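Local coordinates for protein laccase (Botrytis aclada, PDB 3SQR) that oxidises phenolic substrates such as hydroquinones with its coppers, coupling this to the reduction of dioxygen to water, and probably serves in lignin degradation and in detoxifying lignin-derived products, at residues N119-H124 / S172-D177; T228-T233 / Y324-N329; F236-S239 / N245-G248; A279-T284 / P357-T362. One frame throughout, in Å; residues are numbered along the deposited sequence.

Contact 1: residues N119-H124 / S172-D177; sequences NGTSIH and SLQYGD. With NAG (2-acetamido-2-deoxy-beta-D-glucopyranose), chain B; NAG (2-acetamido-2-deoxy-beta-D-glucopyranose), chain H.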
loop_
_atom_site.group_PDB
_atom_site.type_symbol
_atom_site.label_atom_id
_atom_site.label_comp_id
_atom_site.label_asym_id
_atom_site.label_seq_id
_atom_site.Cartn_x
_atom_site.Cartn_y
_atom_site.Cartn_z
ATOM N N ASN A 119 19.031 -9.193 -7.429
ATOM C CA ASN A 119 17.632 -9.518 -7.127
ATOM C C ASN A 119 16.848 -9.479 -8.425
ATOM O O ASN A 119 17.104 -8.602 -9.272
ATOM C CB ASN A 119 16.918 -8.457 -6.228
ATOM C CG ASN A 119 17.305 -8.434 -4.795
ATOM O OD1 ASN A 119 16.885 -7.541 -4.108
ATOM N ND2 ASN A 119 18.083 -9.401 -4.302
ATOM N N GLY A 120 15.871 -10.362 -8.571
ATOM C CA GLY A 120 14.731 -10.117 -9.433
ATOM C C GLY A 120 13.987 -8.884 -8.882
ATOM O O GLY A 120 14.288 -8.397 -7.827
ATOM N N THR A 121 12.948 -8.493 -9.591
ATOM C CA THR A 121 12.044 -7.476 -9.058
ATOM C C THR A 121 10.694 -7.659 -9.761
ATOM O O THR A 121 10.552 -8.329 -10.741
ATOM C CB THR A 121 12.604 -6.086 -9.221
ATOM O OG1 THR A 121 11.876 -5.170 -8.353
ATOM C CG2 THR A 121 12.512 -5.587 -10.688
ATOM N N SER A 122 9.680 -6.958 -9.286
ATOM C CA SER A 122 8.348 -7.140 -9.784
ATOM C C SER A 122 7.585 -5.997 -9.180
ATOM O O SER A 122 7.614 -5.871 -7.968
ATOM C CB SER A 122 7.748 -8.404 -9.208
ATOM O OG SER A 122 6.525 -8.619 -9.848
ATOM N N ILE A 123 6.908 -5.205 -9.997
ATOM C CA ILE A 123 6.346 -3.939 -9.522
ATOM C C ILE A 123 4.861 -4.023 -9.519
ATOM O O ILE A 123 4.251 -4.298 -10.560
ATOM C CB ILE A 123 6.768 -2.773 -10.399
ATOM C CG1 ILE A 123 8.264 -2.771 -10.606
ATOM C CG2 ILE A 123 6.269 -1.379 -9.787
ATOM C CD1 ILE A 123 9.159 -2.865 -9.406
ATOM N N HIS A 124 4.288 -3.742 -8.345
ATOM C CA HIS A 124 2.873 -3.732 -8.103
ATOM C C HIS A 124 2.348 -2.262 -8.020
ATOM O O HIS A 124 2.967 -1.377 -7.513
ATOM C CB HIS A 124 2.546 -4.489 -6.823
ATOM C CG HIS A 124 1.135 -4.330 -6.369
ATOM N ND1 HIS A 124 0.067 -4.823 -7.093
ATOM C CD2 HIS A 124 0.615 -3.810 -5.228
ATOM C CE1 HIS A 124 -1.060 -4.513 -6.464
ATOM N NE2 HIS A 124 -0.754 -3.925 -5.317
ATOM N N SER A 172 9.771 -9.569 -2.427
ATOM C CA SER A 172 10.426 -9.652 -1.137
ATOM C C SER A 172 10.426 -8.265 -0.449
ATOM O O SER A 172 9.392 -7.557 -0.521
ATOM C CB SER A 172 11.839 -10.338 -1.270
ATOM O OG SER A 172 12.487 -10.397 0.009
ATOM N N LEU A 173 11.475 -7.884 0.263
ATOM C CA LEU A 173 11.417 -6.672 1.107
ATOM C C LEU A 173 11.842 -5.409 0.408
ATOM O O LEU A 173 12.070 -4.403 1.058
ATOM C CB LEU A 173 12.338 -6.862 2.335
ATOM C CG LEU A 173 12.022 -8.025 3.255
ATOM C CD1 LEU A 173 13.247 -8.265 4.214
ATOM C CD2 LEU A 173 10.798 -7.699 4.068
ATOM N N GLN A 174 11.918 -5.440 -0.916
ATOM C CA GLN A 174 12.577 -4.338 -1.641
ATOM C C GLN A 174 11.975 -2.997 -1.378
ATOM O O GLN A 174 12.680 -2.034 -1.374
ATOM C CB GLN A 174 12.564 -4.551 -3.128
ATOM C CG GLN A 174 13.491 -5.681 -3.560
ATOM C CD GLN A 174 13.451 -5.975 -5.063
ATOM O OE1 GLN A 174 12.464 -5.739 -5.734
ATOM N NE2 GLN A 174 14.548 -6.579 -5.601
ATOM N N TYR A 175 10.667 -2.916 -1.193
ATOM C CA TYR A 175 10.135 -1.549 -0.995
ATOM C C TYR A 175 10.605 -0.949 0.311
ATOM O O TYR A 175 10.570 0.299 0.497
ATOM C CB TYR A 175 8.599 -1.430 -1.195
ATOM C CG TYR A 175 7.741 -1.763 0.006
ATOM C CD1 TYR A 175 7.540 -0.850 0.981
ATOM C CD2 TYR A 175 7.180 -3.004 0.173
ATOM C CE1 TYR A 175 6.790 -1.089 2.070
ATOM C CE2 TYR A 175 6.387 -3.279 1.323
ATOM C CZ TYR A 175 6.195 -2.309 2.239
ATOM O OH TYR A 175 5.446 -2.476 3.398
ATOM N N GLY A 176 11.093 -1.788 1.223
ATOM C CA GLY A 176 11.728 -1.315 2.443
ATOM C C GLY A 176 13.015 -0.558 2.253
ATOM O O GLY A 176 13.440 0.215 3.136
ATOM N N ASP A 177 13.639 -0.803 1.110
ATOM C CA ASP A 177 14.896 -0.156 0.778
ATOM C C ASP A 177 14.663 1.026 -0.168
ATOM O O ASP A 177 15.596 1.551 -0.752
ATOM C CB ASP A 177 15.865 -1.147 0.193
ATOM C CG ASP A 177 16.652 -1.933 1.260
ATOM O OD1 ASP A 177 16.506 -1.648 2.484
ATOM O OD2 ASP A 177 17.503 -2.780 0.815
HETATM C C1 NAG B . 18.474 -9.402 -2.934
HETATM C C2 NAG B . 18.632 -10.692 -2.172
HETATM C C3 NAG B . 19.086 -10.603 -0.725
HETATM C C4 NAG B . 20.348 -9.781 -0.705
HETATM C C5 NAG B . 20.145 -8.472 -1.504
HETATM C C6 NAG B . 21.443 -7.723 -1.746
HETATM C C7 NAG B . 17.165 -12.265 -3.395
HETATM C C8 NAG B . 15.908 -13.080 -3.226
HETATM N N2 NAG B . 17.480 -11.553 -2.300
HETATM O O3 NAG B . 19.253 -11.925 -0.240
HETATM O O4 NAG B . 20.722 -9.401 0.585
HETATM O O5 NAG B . 19.652 -8.684 -2.799
HETATM O O6 NAG B . 21.144 -6.364 -1.962
HETATM O O7 NAG B . 17.797 -12.319 -4.446
HETATM C C1 NAG H . 23.461 -3.518 -4.637
HETATM C C2 NAG H . 23.521 -5.013 -4.753
HETATM C C3 NAG H . 24.305 -5.570 -3.589
HETATM C C4 NAG H . 25.695 -4.947 -3.485
HETATM C C5 NAG H . 25.498 -3.442 -3.464
HETATM C C6 NAG H . 26.863 -2.748 -3.393
HETATM C C7 NAG H . 21.455 -5.968 -5.554
HETATM C C8 NAG H . 20.095 -6.416 -5.133
HETATM N N2 NAG H . 22.176 -5.525 -4.595
HETATM O O3 NAG H . 24.357 -6.960 -3.727
HETATM O O4 NAG H . 26.279 -5.356 -2.257
HETATM O O5 NAG H . 24.818 -3.063 -4.655
HETATM O O6 NAG H . 27.547 -3.025 -4.597
HETATM O O7 NAG H . 21.811 -6.024 -6.716
#
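Thr-121 and Gln-174 come closest in the backbone, with CA atoms 8.1 Å apart: an extended run leading into strand 123-125 faces a loop with a short 3-10 segment, both in the first cupredoxin domain of this multicopper oxidase. The gap is bridged by one long side chain. Gln-174 sets its CG beside its own backbone N and runs out fully extended (chi2 177°), which carries its amide to the opposite chain. There NE2 is a double donor. One N-H points almost straight (166°) at Asn-119 OD1, 2.9 Å away, reaching that oxygen side-on to its C=O and somewhat tilted from the carbonyl plane, with the two amide planes turned 33° against each other. The other N-H goes to Gly-120 O at 2.9 Å. On the far corner of the amide, OE1 accepts from Thr-121 OG1 at 2.7 Å, and Ser-169 OG is a further partner. With both ends of the amide engaged, its rotation is fixed and its buried polar atoms are satisfied. Beyond Thr-121 the chain enters the strand that holds His-124, a probable type 2 copper ligand by analogy with a close relative. The other end of the segment carries sugar: Asn-119 ND2 is bonded covalently, at 1.4 Å, to C1 of an N-acetylglucosamine.

Contact 2: residues T228-T233 / Y324-N329; sequences TLMNGT and YWIRGN. With NAG (2-acetamido-2-deoxy-beta-D-glucopyranose), chain C.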
loop_
_atom_site.group_PDB
_atom_site.type_symbol
_atom_site.label_atom_id
_atom_site.label_comp_id
_atom_site.label_asym_id
_atom_site.label_seq_id
_atom_site.Cartn_x
_atom_site.Cartn_y
_atom_site.Cartn_z
ATOM N N THR A 228 12.766 7.533 10.978
ATOM C CA THR A 228 11.548 7.612 10.137
ATOM C C THR A 228 11.806 8.680 9.081
ATOM O O THR A 228 12.679 9.519 9.263
ATOM C CB THR A 228 10.308 7.964 10.937
ATOM O OG1 THR A 228 10.397 9.328 11.389
ATOM C CG2 THR A 228 10.139 7.006 12.175
ATOM N N LEU A 229 11.013 8.673 8.005
ATOM C CA LEU A 229 11.048 9.745 6.985
ATOM C C LEU A 229 9.669 10.215 6.748
ATOM O O LEU A 229 8.705 9.430 6.773
ATOM C CB LEU A 229 11.600 9.267 5.674
ATOM C CG LEU A 229 13.037 8.725 5.672
ATOM C CD1 LEU A 229 13.348 8.148 4.337
ATOM C CD2 LEU A 229 14.016 9.784 5.999
ATOM N N MET A 230 9.572 11.530 6.551
ATOM C CA MET A 230 8.356 12.132 6.119
ATOM C C MET A 230 8.613 12.730 4.767
ATOM O O MET A 230 9.415 13.638 4.595
ATOM C CB MET A 230 7.876 13.221 7.100
ATOM C CG MET A 230 6.569 13.786 6.746
ATOM S SD MET A 230 5.859 14.883 8.023
ATOM C CE MET A 230 5.566 13.749 9.379
ATOM N N ASN A 231 7.876 12.228 3.791
ATOM C CA ASN A 231 8.111 12.503 2.402
ATOM C C ASN A 231 9.565 12.440 2.044
ATOM O O ASN A 231 10.056 13.286 1.322
ATOM C CB ASN A 231 7.492 13.814 1.977
ATOM C CG ASN A 231 6.922 13.714 0.589
ATOM O OD1 ASN A 231 6.299 12.717 0.222
ATOM N ND2 ASN A 231 7.148 14.720 -0.185
ATOM N N GLY A 232 10.236 11.406 2.539
ATOM C CA GLY A 232 11.579 11.117 2.138
ATOM C C GLY A 232 12.668 11.823 2.926
ATOM O O GLY A 232 13.803 11.659 2.601
ATOM N N THR A 233 12.301 12.599 3.939
ATOM C CA THR A 233 13.319 13.318 4.736
ATOM C C THR A 233 13.064 13.334 6.220
ATOM O O THR A 233 11.931 13.169 6.667
ATOM C CB THR A 233 13.487 14.736 4.156
ATOM O OG1 THR A 233 14.661 15.297 4.713
ATOM C CG2 THR A 233 12.271 15.563 4.476
ATOM N N TYR A 324 4.098 25.079 12.456
ATOM C CA TYR A 324 3.346 24.111 13.214
ATOM C C TYR A 324 4.004 22.763 12.981
ATOM O O TYR A 324 4.542 22.494 11.857
ATOM C CB TYR A 324 1.884 24.057 12.750
ATOM C CG TYR A 324 1.132 25.306 13.032
ATOM C CD1 TYR A 324 1.148 26.331 12.158
ATOM C CD2 TYR A 324 0.428 25.454 14.235
ATOM C CE1 TYR A 324 0.440 27.535 12.456
ATOM C CE2 TYR A 324 -0.270 26.646 14.546
ATOM C CZ TYR A 324 -0.260 27.658 13.640
ATOM O OH TYR A 324 -0.934 28.832 13.901
ATOM N N TRP A 325 4.021 21.963 14.036
ATOM C CA TRP A 325 4.517 20.610 13.882
ATOM C C TRP A 325 3.550 19.779 13.049
ATOM O O TRP A 325 2.313 19.811 13.248
ATOM C CB TRP A 325 4.677 19.917 15.208
ATOM C CG TRP A 325 5.876 20.319 15.906
ATOM C CD1 TRP A 325 5.933 20.987 17.081
ATOM C CD2 TRP A 325 7.231 20.104 15.468
ATOM N NE1 TRP A 325 7.258 21.183 17.437
ATOM C CE2 TRP A 325 8.075 20.676 16.449
ATOM C CE3 TRP A 325 7.805 19.480 14.347
ATOM C CZ2 TRP A 325 9.497 20.668 16.335
ATOM C CZ3 TRP A 325 9.196 19.462 14.217
ATOM C CH2 TRP A 325 10.037 20.055 15.223
ATOM N N ILE A 326 4.136 18.985 12.156
ATOM C CA ILE A 326 3.380 17.930 11.421
ATOM C C ILE A 326 3.792 16.660 12.104
ATOM O O ILE A 326 4.974 16.343 12.203
ATOM C CB ILE A 326 3.625 17.887 9.894
ATOM C CG1 ILE A 326 3.289 19.245 9.192
ATOM C CG2 ILE A 326 2.829 16.671 9.252
ATOM C CD1 ILE A 326 3.861 19.332 7.747
ATOM N N ARG A 327 2.811 15.951 12.656
ATOM C CA ARG A 327 3.085 14.828 13.518
ATOM C C ARG A 327 2.737 13.528 12.829
ATOM O O ARG A 327 1.588 13.328 12.467
ATOM C CB ARG A 327 2.271 14.962 14.815
ATOM C CG ARG A 327 2.775 16.181 15.601
ATOM C CD ARG A 327 2.288 16.227 16.963
ATOM N NE ARG A 327 2.558 17.553 17.513
ATOM C CZ ARG A 327 3.599 17.880 18.290
ATOM N NH1 ARG A 327 4.540 16.997 18.625
ATOM N NH2 ARG A 327 3.705 19.137 18.722
ATOM N N GLY A 328 3.713 12.674 12.617
ATOM C CA GLY A 328 3.359 11.321 12.186
ATOM C C GLY A 328 2.687 10.534 13.295
ATOM O O GLY A 328 1.961 9.598 13.042
ATOM N N ASN A 329 3.000 10.879 14.551
ATOM C CA ASN A 329 2.551 10.076 15.708
ATOM C C ASN A 329 2.746 8.614 15.465
ATOM O O ASN A 329 1.803 7.813 15.485
ATOM C CB ASN A 329 1.107 10.363 16.040
ATOM C CG ASN A 329 0.901 11.725 16.626
ATOM O OD1 ASN A 329 1.582 12.103 17.601
ATOM N ND2 ASN A 329 -0.103 12.411 16.163
HETATM C C1 NAG C . 6.686 14.747 -1.543
HETATM C C2 NAG C . 6.130 16.112 -1.935
HETATM C C3 NAG C . 5.596 15.996 -3.349
HETATM C C4 NAG C . 6.668 15.534 -4.325
HETATM C C5 NAG C . 7.455 14.313 -3.748
HETATM C C6 NAG C . 8.861 14.273 -4.292
HETATM C C7 NAG C . 4.778 17.633 -0.623
HETATM C C8 NAG C . 3.479 17.905 0.116
HETATM N N2 NAG C . 4.966 16.440 -1.169
HETATM O O3 NAG C . 5.015 17.200 -3.792
HETATM O O4 NAG C . 6.059 15.160 -5.574
HETATM O O5 NAG C . 7.751 14.438 -2.380
HETATM O O6 NAG C . 9.421 12.976 -4.073
HETATM O O7 NAG C . 5.671 18.479 -0.738
#
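Met-230 and Gly-328 mark the nearest backbone approach, 7.9 Å between CA atoms, where strand 227-230 of the six-stranded sheet faces strand 323-327 of the five-stranded sheet across the second cupredoxin domain. No hydrogen bond joins the two segments; this is side-chain packing between the layers of a beta sandwich. Met-230 spans the gap. Its CG lies anti to the backbone N (chi1 -175°), and the chain runs straight on to SD, which rests against Ile-326 CG2 at 3.7 Å. A bend at chi3 (-66°) then turns the methyl toward the Gly-328 end of the facing segment, where CE lies by the backbone, 3.9 Å from Gly-328 N and still beside Ile-326. Glycine puts bare backbone at the end of the methionine. Ile-200 and Leu-202 of the neighbouring strand 195-205 also touch Met-230, and Phe-278 and Leu-347 touch Ile-326, so the pair sits within the apolar interior of the sandwich. Just beyond Met-230 the chain reverses in a type I' turn up to Thr-233, closed by Met-230 N to Thr-233 O at 2.9 Å and by Thr-233 N to Met-230 O at 3.1 Å. Asn-231, in this turn, takes no part in the packing and bears a glycan: its ND2 is linked to C1 of N-acetylglucosamine at 1.4 Å.

Contact 3: residues F236-S239 / N245-G248; sequences FDCS and NCVG. With NAG (2-acetamido-2-deoxy-beta-D-glucopyranose), chain K.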
loop_
_atom_site.group_PDB
_atom_site.type_symbol
_atom_site.label_atom_id
_atom_site.label_comp_id
_atom_site.label_asym_id
_atom_site.label_seq_id
_atom_site.Cartn_x
_atom_site.Cartn_y
_atom_site.Cartn_z
ATOM N N PHE A 236 18.464 13.842 11.695
ATOM C CA PHE A 236 19.042 12.780 12.481
ATOM C C PHE A 236 20.295 13.375 13.150
ATOM O O PHE A 236 21.064 14.069 12.500
ATOM C CB PHE A 236 19.440 11.608 11.624
ATOM C CG PHE A 236 19.784 10.378 12.387
ATOM C CD1 PHE A 236 18.783 9.623 12.994
ATOM C CD2 PHE A 236 21.088 9.908 12.461
ATOM C CE1 PHE A 236 19.114 8.455 13.717
ATOM C CE2 PHE A 236 21.438 8.770 13.191
ATOM C CZ PHE A 236 20.445 8.005 13.788
ATOM N N ASP A 237 20.487 13.038 14.420
ATOM C CA ASP A 237 21.622 13.577 15.166
ATOM C C ASP A 237 22.830 12.733 14.920
ATOM O O ASP A 237 22.957 11.606 15.430
ATOM C CB ASP A 237 21.263 13.628 16.651
ATOM C CG ASP A 237 22.348 14.300 17.504
ATOM O OD1 ASP A 237 23.420 14.622 16.958
ATOM O OD2 ASP A 237 22.037 14.528 18.700
ATOM N N CYS A 238 23.719 13.238 14.084
ATOM C CA CYS A 238 24.967 12.571 13.797
ATOM C C CYS A 238 26.128 13.152 14.652
ATOM O O CYS A 238 27.247 12.686 14.518
ATOM C CB CYS A 238 25.345 12.742 12.326
ATOM S SG CYS A 238 24.373 11.674 11.234
ATOM N N SER A 239 25.820 14.126 15.506
ATOM C CA SER A 239 26.840 14.935 16.218
ATOM C C SER A 239 27.753 14.115 17.117
ATOM O O SER A 239 28.950 14.440 17.248
ATOM C CB SER A 239 26.187 16.043 17.041
ATOM O OG SER A 239 25.458 15.526 18.138
ATOM N N ASN A 245 29.179 7.349 7.668
ATOM C CA ASN A 245 27.972 7.557 6.899
ATOM C C ASN A 245 27.016 8.476 7.573
ATOM O O ASN A 245 26.083 8.912 6.923
ATOM C CB ASN A 245 27.261 6.232 6.687
ATOM C CG ASN A 245 27.934 5.358 5.703
ATOM O OD1 ASN A 245 28.543 5.810 4.764
ATOM N ND2 ASN A 245 27.771 4.080 5.885
ATOM N N CYS A 246 27.177 8.703 8.869
ATOM C CA CYS A 246 26.376 9.665 9.595
ATOM C C CYS A 246 26.934 11.064 9.341
ATOM O O CYS A 246 27.529 11.713 10.220
ATOM C CB CYS A 246 26.247 9.297 11.092
ATOM S SG CYS A 246 24.757 9.783 11.886
ATOM N N VAL A 247 26.638 11.585 8.139
ATOM C CA VAL A 247 27.192 12.877 7.714
ATOM C C VAL A 247 26.400 14.060 8.199
ATOM O O VAL A 247 26.899 15.186 8.224
ATOM C CB VAL A 247 27.348 12.921 6.168
ATOM C CG1 VAL A 247 28.330 11.864 5.746
ATOM C CG2 VAL A 247 25.981 12.705 5.469
ATOM N N GLY A 248 25.161 13.831 8.636
ATOM C CA GLY A 248 24.403 14.895 9.229
ATOM C C GLY A 248 23.730 15.733 8.179
ATOM O O GLY A 248 23.852 15.457 6.991
HETATM C C1 NAG K . 14.206 14.190 18.321
HETATM C C2 NAG K . 15.277 15.233 18.145
HETATM C C3 NAG K . 15.845 15.633 19.530
HETATM C C4 NAG K . 14.653 16.056 20.385
HETATM C C5 NAG K . 13.709 14.882 20.537
HETATM C C6 NAG K . 12.480 15.288 21.328
HETATM C C7 NAG K . 16.333 15.067 15.963
HETATM C C8 NAG K . 17.377 14.408 15.128
HETATM N N2 NAG K . 16.260 14.684 17.256
HETATM O O3 NAG K . 16.765 16.687 19.354
HETATM O O4 NAG K . 15.016 16.414 21.682
HETATM O O5 NAG K . 13.236 14.589 19.264
HETATM O O6 NAG K . 11.546 14.272 21.090
HETATM O O7 NAG K . 15.572 15.907 15.433
#
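Cys-238 and Cys-246 are joined by a disulfide that ties together two irregular parts of a surface loop between strands 227-230 and 254-256. From Cys-238, CB points at the partner segment and lies 3.2 Å from Cys-246 O. SG, set beside its own backbone N by chi1 of -76°, bonds to Cys-246 SG at 2.0 Å and passes 3.5 Å from Gly-248 N. The bridge turns with chi3 of -85°, a left-handed disulfide close to the preferred right angle. Its second sulfur also meets an aromatic ring: Cys-246 SG comes to the edge of Phe-236, 3.7 Å from CE2 and near the ring plane, a sulfur-aromatic contact. Cys-246 is itself the centre of an inverse gamma turn. In the 236-239 segment, Asp-237 faces away and forms an Asx turn, its OD1 accepting from Ser-239 N at 2.8 Å and also from Ser-239 OG. The acetyl methyl C8 of an N-acetylglucosamine lies 3.5 Å from Asp-237 N. No hydrogen bond crosses between the segments, so the direct link between them is the covalent crosslink, with a ring edge against it, and it restricts how far this partly exposed loop can open.

Contact 4: residues A279-T284 / P357-T362; sequences AIDNHT and PTSVGT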
loop_
_atom_site.group_PDB
_atom_site.type_symbol
_atom_site.label_atom_id
_atom_site.label_comp_id
_atom_site.label_asym_id
_atom_site.label_seq_id
_atom_site.Cartn_x
_atom_site.Cartn_y
_atom_site.Cartn_z
ATOM N N ALA A 279 -1.174 14.105 12.036
ATOM C CA ALA A 279 -1.841 15.306 12.592
ATOM C C ALA A 279 -1.002 16.491 12.198
ATOM O O ALA A 279 0.209 16.350 11.972
ATOM C CB ALA A 279 -1.980 15.170 14.126
ATOM N N ILE A 280 -1.647 17.642 12.077
ATOM C CA ILE A 280 -0.958 18.916 11.848
ATOM C C ILE A 280 -1.466 19.791 12.992
ATOM O O ILE A 280 -2.658 20.031 13.087
ATOM C CB ILE A 280 -1.304 19.545 10.510
ATOM C CG1 ILE A 280 -0.953 18.582 9.361
ATOM C CG2 ILE A 280 -0.603 20.914 10.334
ATOM C CD1 ILE A 280 -1.404 19.114 7.982
ATOM N N ASP A 281 -0.587 20.181 13.874
ATOM C CA ASP A 281 -1.008 20.954 15.037
ATOM C C ASP A 281 -1.855 22.140 14.621
ATOM O O ASP A 281 -1.544 22.874 13.684
ATOM C CB ASP A 281 0.198 21.487 15.796
ATOM C CG ASP A 281 1.013 20.425 16.443
ATOM O OD1 ASP A 281 0.666 19.208 16.401
ATOM O OD2 ASP A 281 2.052 20.817 17.019
ATOM N N ASN A 282 -2.938 22.313 15.368
ATOM C CA ASN A 282 -3.862 23.417 15.231
ATOM C C ASN A 282 -4.566 23.468 13.884
ATOM O O ASN A 282 -5.147 24.471 13.537
ATOM C CB ASN A 282 -3.164 24.734 15.531
ATOM C CG ASN A 282 -4.133 25.816 15.931
ATOM O OD1 ASN A 282 -4.063 26.904 15.387
ATOM N ND2 ASN A 282 -5.064 25.510 16.871
ATOM N N HIS A 283 -4.549 22.341 13.149
ATOM C CA HIS A 283 -5.283 22.248 11.897
ATOM C C HIS A 283 -6.199 21.024 11.931
ATOM O O HIS A 283 -5.988 20.074 12.671
ATOM C CB HIS A 283 -4.305 22.212 10.701
ATOM C CG HIS A 283 -3.571 23.497 10.451
ATOM N ND1 HIS A 283 -2.552 23.961 11.261
ATOM C CD2 HIS A 283 -3.708 24.409 9.464
ATOM C CE1 HIS A 283 -2.097 25.099 10.763
ATOM N NE2 HIS A 283 -2.773 25.385 9.668
ATOM N N THR A 284 -7.285 21.161 11.204
ATOM C CA THR A 284 -8.289 20.151 11.067
ATOM C C THR A 284 -8.083 19.503 9.694
ATOM O O THR A 284 -7.792 20.139 8.671
ATOM C CB THR A 284 -9.690 20.763 11.137
ATOM O OG1 THR A 284 -9.850 21.344 12.456
ATOM C CG2 THR A 284 -10.736 19.703 10.977
ATOM N N PRO A 357 8.870 24.727 14.957
ATOM C CA PRO A 357 7.592 25.016 15.544
ATOM C C PRO A 357 7.624 24.838 17.030
ATOM O O PRO A 357 8.325 23.984 17.533
ATOM C CB PRO A 357 6.648 23.953 14.932
ATOM C CG PRO A 357 7.347 23.451 13.803
ATOM C CD PRO A 357 8.797 23.545 14.086
ATOM N N THR A 358 6.792 25.601 17.712
ATOM C CA THR A 358 6.596 25.419 19.135
ATOM C C THR A 358 5.143 25.081 19.432
ATOM O O THR A 358 4.694 25.268 20.545
ATOM C CB THR A 358 7.051 26.680 19.928
ATOM O OG1 THR A 358 6.417 27.875 19.421
ATOM C CG2 THR A 358 8.541 26.790 19.845
ATOM N N SER A 359 4.416 24.517 18.468
ATOM C CA SER A 359 2.985 24.302 18.669
ATOM C C SER A 359 2.730 23.081 19.529
ATOM O O SER A 359 3.596 22.190 19.700
ATOM C CB SER A 359 2.290 24.159 17.317
ATOM O OG SER A 359 3.028 23.217 16.530
ATOM N N VAL A 360 1.518 23.061 20.065
ATOM C CA VAL A 360 1.072 22.038 21.005
ATOM C C VAL A 360 0.216 21.087 20.200
ATOM O O VAL A 360 -0.720 21.497 19.504
ATOM C CB VAL A 360 0.322 22.692 22.226
ATOM C CG1 VAL A 360 -0.367 21.688 23.093
ATOM C CG2 VAL A 360 1.350 23.485 23.052
ATOM N N GLY A 361 0.570 19.821 20.286
ATOM C CA GLY A 361 -0.126 18.809 19.560
ATOM C C GLY A 361 -1.388 18.333 20.227
ATOM O O GLY A 361 -1.537 18.376 21.440
ATOM N N THR A 362 -2.296 17.859 19.396
ATOM C CA THR A 362 -3.443 17.122 19.849
ATOM C C THR A 362 -3.037 15.777 20.415
ATOM O O THR A 362 -2.252 15.037 19.796
ATOM C CB THR A 362 -4.384 16.930 18.653
ATOM O OG1 THR A 362 -4.934 18.207 18.342
ATOM C CG2 THR A 362 -5.473 15.989 18.993
HETATM O O HOH W 1 -3.895 18.022 15.417
HETATM O O HOH W 2 -1.502 17.618 16.638
HETATM O O HOH W 3 -2.919 20.791 17.832
#
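Asp-281 and Ser-359 point their side chains at one another; one carboxylate oxygen meets Ser-359 and the other lies near Gly-361. Ser-359 OG stands between its own backbone N and carbonyl carbon (chi1 49°), and from there it donates to Asp-281 OD2 at 2.6 Å, using the anti lone pair, away from OD1. The same hydroxyl takes a bond from Trp-325 N. OD1 lies 3.3 Å from Gly-361 CA. This oxygen also forms a salt bridge with Arg-327, so the two carboxylate oxygens are held by different partners, which would be expected to favour the charged form. The segment 279-284 leaves strand 276-280 of the second cupredoxin domain through a type II beta turn from Ile-280 to His-283, while 357-362 belongs to the loop that leads on from strand 344-348 toward the third domain. Within the turn His-283 folds back, its ND1 donating to Asp-281 O at 2.8 Å and almost straight, at 173°, with the acceptor in the plane of the ring. Waters bridge the segments as well. One molecule gives a hydrogen to Asp-281 OD1 at 2.7 Å and accepts from Thr-362 N at 2.9 Å; another accepts from Asn-282 N and donates to Val-360 O at 2.9 Å.

How the contacts relate
Contact 1 belongs to the first cupredoxin domain and closes before the others begin; its centre is about 24 Å from that of contact 2 and about 35 Å from that of contact 4. Contacts 2 and 3 both lie in the second domain, contact 3 falling within the 90 residues that separate the two segments of contact 2. Contacts 2 and 4 interleave along the chain and meet directly, since strands 323-327 and 276-280 are neighbours in one sheet: Arg-327 N lies 2.7 Å from Ala-279 O, a probable hydrogen bond. The strand that packs in contact 2 is thus tied edgewise to the strand that carries contact 4, while the disulfide loop of contact 3 stays peripheral.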